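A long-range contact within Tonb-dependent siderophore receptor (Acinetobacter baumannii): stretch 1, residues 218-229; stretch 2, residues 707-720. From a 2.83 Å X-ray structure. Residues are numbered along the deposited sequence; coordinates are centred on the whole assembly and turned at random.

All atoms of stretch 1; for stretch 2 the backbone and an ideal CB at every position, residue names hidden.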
# COMPACT_ATOMS: atom_id res chain seq x y z
N ASP A 218 -21.57 -11.63 12.03
CA ASP A 218 -21.55 -13.07 12.29
C ASP A 218 -21.22 -13.90 11.04
O ASP A 218 -21.38 -15.12 11.04
CB ASP A 218 -22.89 -13.50 12.94
CG ASP A 218 -24.12 -13.28 12.04
OD1 ASP A 218 -24.00 -12.61 10.98
OD2 ASP A 218 -25.23 -13.80 12.41
N ILE A 219 -20.73 -13.26 9.99
CA ILE A 219 -20.46 -13.95 8.73
C ILE A 219 -19.55 -15.16 8.93
O ILE A 219 -19.74 -16.20 8.28
CB ILE A 219 -19.86 -13.00 7.67
CG1 ILE A 219 -19.62 -13.77 6.36
CG2 ILE A 219 -18.56 -12.40 8.17
CD1 ILE A 219 -19.50 -12.90 5.12
N ASN A 220 -18.57 -15.03 9.82
CA ASN A 220 -17.53 -16.07 10.00
C ASN A 220 -17.83 -17.10 11.08
O ASN A 220 -16.96 -17.87 11.41
CB ASN A 220 -16.21 -15.42 10.35
CG ASN A 220 -15.58 -14.71 9.18
OD1 ASN A 220 -15.49 -15.25 8.09
ND2 ASN A 220 -15.14 -13.49 9.40
N LYS A 221 -19.05 -17.11 11.60
CA LYS A 221 -19.41 -17.93 12.75
C LYS A 221 -19.52 -19.45 12.45
O LYS A 221 -19.21 -20.29 13.30
CB LYS A 221 -20.73 -17.42 13.35
CG LYS A 221 -20.98 -17.84 14.79
CD LYS A 221 -22.26 -17.23 15.31
CE LYS A 221 -22.34 -17.33 16.82
NZ LYS A 221 -23.44 -16.49 17.36
N SER A 222 -19.97 -19.77 11.23
CA SER A 222 -20.28 -21.15 10.85
C SER A 222 -19.07 -22.04 10.86
O SER A 222 -19.19 -23.19 10.52
CB SER A 222 -20.94 -21.20 9.47
OG SER A 222 -20.34 -20.27 8.58
N ILE A 223 -17.90 -21.52 11.23
CA ILE A 223 -16.70 -22.37 11.40
C ILE A 223 -16.03 -22.09 12.73
O ILE A 223 -14.81 -22.24 12.84
CB ILE A 223 -15.63 -22.12 10.32
CG1 ILE A 223 -16.23 -21.99 8.92
CG2 ILE A 223 -14.60 -23.26 10.31
CD1 ILE A 223 -15.29 -21.29 7.97
N GLY A 224 -16.81 -21.65 13.72
CA GLY A 224 -16.30 -21.47 15.09
C GLY A 224 -15.43 -20.24 15.27
O GLY A 224 -14.66 -20.16 16.22
N SER A 225 -15.56 -19.26 14.37
CA SER A 225 -14.63 -18.14 14.30
C SER A 225 -15.28 -16.84 14.77
O SER A 225 -16.45 -16.54 14.45
CB SER A 225 -14.07 -17.96 12.87
OG SER A 225 -13.18 -16.85 12.78
N THR A 226 -14.49 -16.06 15.51
CA THR A 226 -14.92 -14.80 16.09
C THR A 226 -14.33 -13.60 15.35
O THR A 226 -14.55 -12.45 15.74
CB THR A 226 -14.46 -14.71 17.54
OG1 THR A 226 -13.07 -15.09 17.60
CG2 THR A 226 -15.30 -15.64 18.42
N ALA A 227 -13.59 -13.87 14.28
CA ALA A 227 -12.99 -12.79 13.51
C ALA A 227 -14.05 -12.09 12.70
O ALA A 227 -14.98 -12.73 12.22
CB ALA A 227 -11.90 -13.30 12.60
N ALA A 228 -13.90 -10.78 12.56
CA ALA A 228 -14.84 -10.00 11.79
C ALA A 228 -14.60 -10.15 10.29
O ALA A 228 -13.49 -10.45 9.85
CB ALA A 228 -14.71 -8.54 12.17
N GLY A 229 -15.66 -9.90 9.53
CA GLY A 229 -15.57 -9.84 8.08
C GLY A 229 -15.02 -8.50 7.65
O GLY A 229 -14.37 -7.80 8.44
N UNK A 707 -14.25 -18.42 0.96
CA UNK A 707 -13.55 -18.73 2.20
C UNK A 707 -13.86 -17.72 3.29
O UNK A 707 -13.83 -16.50 3.05
CB UNK A 707 -12.04 -18.78 1.96
N UNK A 708 -14.13 -18.23 4.50
CA UNK A 708 -14.40 -17.43 5.70
C UNK A 708 -13.18 -17.31 6.59
O UNK A 708 -12.35 -18.20 6.66
CB UNK A 708 -15.56 -18.04 6.50
N UNK A 709 -13.06 -16.17 7.26
CA UNK A 709 -11.87 -15.88 8.06
C UNK A 709 -11.92 -16.60 9.38
O UNK A 709 -12.89 -16.48 10.14
CB UNK A 709 -11.72 -14.37 8.29
N UNK A 710 -10.86 -17.35 9.65
CA UNK A 710 -10.78 -18.22 10.80
C UNK A 710 -9.94 -17.52 11.84
O UNK A 710 -8.77 -17.25 11.60
CB UNK A 710 -10.20 -19.59 10.44
N UNK A 711 -10.54 -17.23 12.99
CA UNK A 711 -9.80 -16.71 14.12
C UNK A 711 -8.88 -17.75 14.74
O UNK A 711 -7.83 -17.40 15.28
CB UNK A 711 -10.77 -16.18 15.18
N UNK A 712 -9.26 -19.02 14.67
CA UNK A 712 -8.39 -20.09 15.21
C UNK A 712 -7.26 -20.56 14.28
O UNK A 712 -6.71 -21.63 14.48
CB UNK A 712 -9.26 -21.30 15.56
N UNK A 713 -6.90 -19.77 13.27
CA UNK A 713 -5.82 -20.14 12.37
C UNK A 713 -4.93 -18.94 12.17
O UNK A 713 -5.34 -17.82 12.41
CB UNK A 713 -6.36 -20.65 11.03
N UNK A 714 -3.71 -19.17 11.70
CA UNK A 714 -2.82 -18.06 11.33
C UNK A 714 -2.48 -18.11 9.83
O UNK A 714 -1.66 -17.34 9.33
CB UNK A 714 -1.54 -18.11 12.16
N UNK A 715 -3.17 -19.00 9.11
CA UNK A 715 -3.15 -18.98 7.65
C UNK A 715 -4.47 -18.50 7.06
O UNK A 715 -4.50 -17.56 6.29
CB UNK A 715 -2.82 -20.37 7.11
N UNK A 716 -5.58 -19.13 7.41
CA UNK A 716 -6.88 -18.64 6.94
C UNK A 716 -7.27 -17.29 7.58
O UNK A 716 -8.09 -17.23 8.51
CB UNK A 716 -7.96 -19.68 7.24
N UNK A 717 -6.69 -16.21 7.09
CA UNK A 717 -6.75 -14.93 7.79
C UNK A 717 -7.72 -13.89 7.19
O UNK A 717 -7.80 -12.77 7.70
CB UNK A 717 -5.34 -14.33 7.83
N UNK A 718 -8.40 -14.22 6.09
CA UNK A 718 -9.16 -13.20 5.35
C UNK A 718 -10.41 -13.78 4.76
O UNK A 718 -10.57 -15.01 4.68
CB UNK A 718 -8.31 -12.58 4.24
N UNK A 719 -11.31 -12.91 4.37
CA UNK A 719 -12.53 -13.35 3.70
C UNK A 719 -12.35 -13.32 2.18
O UNK A 719 -11.98 -12.29 1.61
CB UNK A 719 -13.71 -12.47 4.11
N UNK A 720 -12.58 -14.45 1.53
CA UNK A 720 -12.65 -14.45 0.09
C UNK A 720 -14.12 -14.38 -0.24
O UNK A 720 -14.86 -15.31 0.07
CB UNK A 720 -11.97 -15.67 -0.53

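Neither stretch forms a regular helix or strand here, so the rules must be read position by position, from CB directions and from the polar atoms that stretch 1 presents.

Position 707 sends its CB away from stretch 1, which therefore sets no demand; it is Ile707, paired through its backbone with position 720.

Position 708 points toward stretch 1. Its ideal CB lies 3.6 Å from Ile223 CD1 but a tight 3.2 Å from Asn220 OD1, with Ile219 close by. An apolar chain that can turn from the amide into the isoleucines fits; leucine, isoleucine or methionine are all plausible. Leu708 is found. Its CB packs 3.5 Å from Ile223 CD1, its CD2 lies 4.3 Å from Ile219 CG1, and its CD1 comes 3.4 Å from Ser222 OG.

At 709 the backbone is the first thing to read: its N donates to Asn220 OD1 at 2.7 Å and its O accepts from Ser225 OG at 2.7 Å, bonds open to almost any residue. The CB points sideways, 4.4 Å from Ala227 CB, with the carbonyl of Ala228 in the neighbourhood. A long chain ending in a donor, lysine or arginine, could reach that oxygen, and a shorter one could simply cover the alanine. Arg709, extended with its first three chi angles t, gives NH1 to Ala228 O at 2.9 Å, near the guanidinium plane, while Ala227 CB sits over one face.

Position 710 faces away and opens a type I turn ending at 713, a place where aspartate, asparagine or serine often serves. The residue is Asp710, and its OD1 accepts a weak hydrogen bond from the backbone N of position 712, the Asp710 OD1 to 712 N distance being 2.7 Å.

Position 711 points toward stretch 1 and has little room. Its N donates to Ser225 OG at 2.7 Å, and its ideal CB is 3.5 Å from both Ser225 OG and Thr226 OG1. A small side chain is called for; alanine would fit, but a hydroxyl could also meet the N of Thr226. Ser711, with chi1 p, does so: Thr226 N donates to Ser711 OG at 3.1 Å with a nearly straight angle.

At 712 the CB points sideways and its ideal position has no atom of stretch 1 within 5.5 Å, so many residues would serve, polar ones among them; the end of Asn712 comes nearer, beside Gly224.

Positions 713, 714 and 715 are out of reach and unconstrained by this contact: Ser713, whose OG accepts from the N atoms of 715 and 716, then Ile714 and Ser715.

Position 716 points toward stretch 1 from a distance, so a long chain is needed to arrive. Gln716 reaches within 4.2 Å of Ile223 CD1 with NE2, which also donates to Leu708 O at a very short 2.4 Å.

Positions 717 and 718 turn away; they are Thr717 and Tyr718.

Position 719 points toward stretch 1, its ideal CB 5.1 Å from Gly229 CA and 5.2 Å from Asn220 OD1; the amide of Asn220 offers both donor and acceptor. Asparagine or glutamine could answer both. Asn719 does, ND2 donating to Asn220 OD1 at 3.2 Å and OD1 accepting from Asn220 ND2 at 3.3 Å.

Position 720, out of reach, is Glu720.

Stretch 2 (707-720) ILRDSNSISQTYNE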
# COMPACT_ATOMS: atom_id res chain seq x y z
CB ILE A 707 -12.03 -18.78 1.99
CG1 ILE A 707 -11.67 -19.66 0.80
CG2 ILE A 707 -11.36 -19.32 3.24
CD1 ILE A 707 -10.33 -19.29 0.18
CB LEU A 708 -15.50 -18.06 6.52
CG LEU A 708 -16.77 -18.41 5.75
CD1 LEU A 708 -17.78 -19.03 6.69
CD2 LEU A 708 -17.34 -17.17 5.08
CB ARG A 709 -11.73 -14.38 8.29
CG ARG A 709 -10.50 -13.98 9.09
CD ARG A 709 -10.49 -12.47 9.19
NE ARG A 709 -9.47 -11.93 10.08
CZ ARG A 709 -9.62 -10.81 10.78
NH1 ARG A 709 -10.77 -10.13 10.72
NH2 ARG A 709 -8.62 -10.38 11.55
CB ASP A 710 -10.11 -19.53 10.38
CG ASP A 710 -10.23 -20.62 11.41
OD1 ASP A 710 -10.40 -20.31 12.59
OD2 ASP A 710 -10.13 -21.82 11.02
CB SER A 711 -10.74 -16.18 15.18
OG SER A 711 -11.61 -17.21 15.58
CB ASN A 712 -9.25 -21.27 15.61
CG ASN A 712 -10.28 -20.91 16.64
OD1 ASN A 712 -11.49 -21.13 16.43
ND2 ASN A 712 -9.83 -20.37 17.76
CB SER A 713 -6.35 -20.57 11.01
OG SER A 713 -5.42 -20.25 9.99
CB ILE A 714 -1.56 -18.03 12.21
CG1 ILE A 714 -0.86 -19.37 12.19
CG2 ILE A 714 -1.94 -17.73 13.64
CD1 ILE A 714 0.44 -19.36 12.95
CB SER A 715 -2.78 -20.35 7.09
OG SER A 715 -3.52 -21.38 7.71
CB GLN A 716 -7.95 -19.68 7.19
CG GLN A 716 -9.20 -19.40 6.40
CD GLN A 716 -10.10 -20.60 6.34
OE1 GLN A 716 -9.63 -21.73 6.12
NE2 GLN A 716 -11.39 -20.39 6.56
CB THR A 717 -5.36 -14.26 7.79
OG1 THR A 717 -4.81 -14.35 6.46
CG2 THR A 717 -4.40 -14.94 8.77
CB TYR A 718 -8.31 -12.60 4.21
CG TYR A 718 -7.90 -13.62 3.17
CD1 TYR A 718 -6.76 -14.41 3.35
CD2 TYR A 718 -8.67 -13.83 2.03
CE1 TYR A 718 -6.41 -15.38 2.42
CE2 TYR A 718 -8.32 -14.81 1.10
CZ TYR A 718 -7.20 -15.57 1.30
OH TYR A 718 -6.86 -16.50 0.36
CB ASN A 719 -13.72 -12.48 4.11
CG ASN A 719 -14.36 -12.96 5.41
OD1 ASN A 719 -13.89 -12.61 6.50
ND2 ASN A 719 -15.43 -13.76 5.29
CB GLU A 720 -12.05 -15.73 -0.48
CG GLU A 720 -12.08 -15.81 -2.00
CD GLU A 720 -11.08 -14.87 -2.66
OE1 GLU A 720 -9.93 -14.78 -2.18
OE2 GLU A 720 -11.47 -14.21 -3.66
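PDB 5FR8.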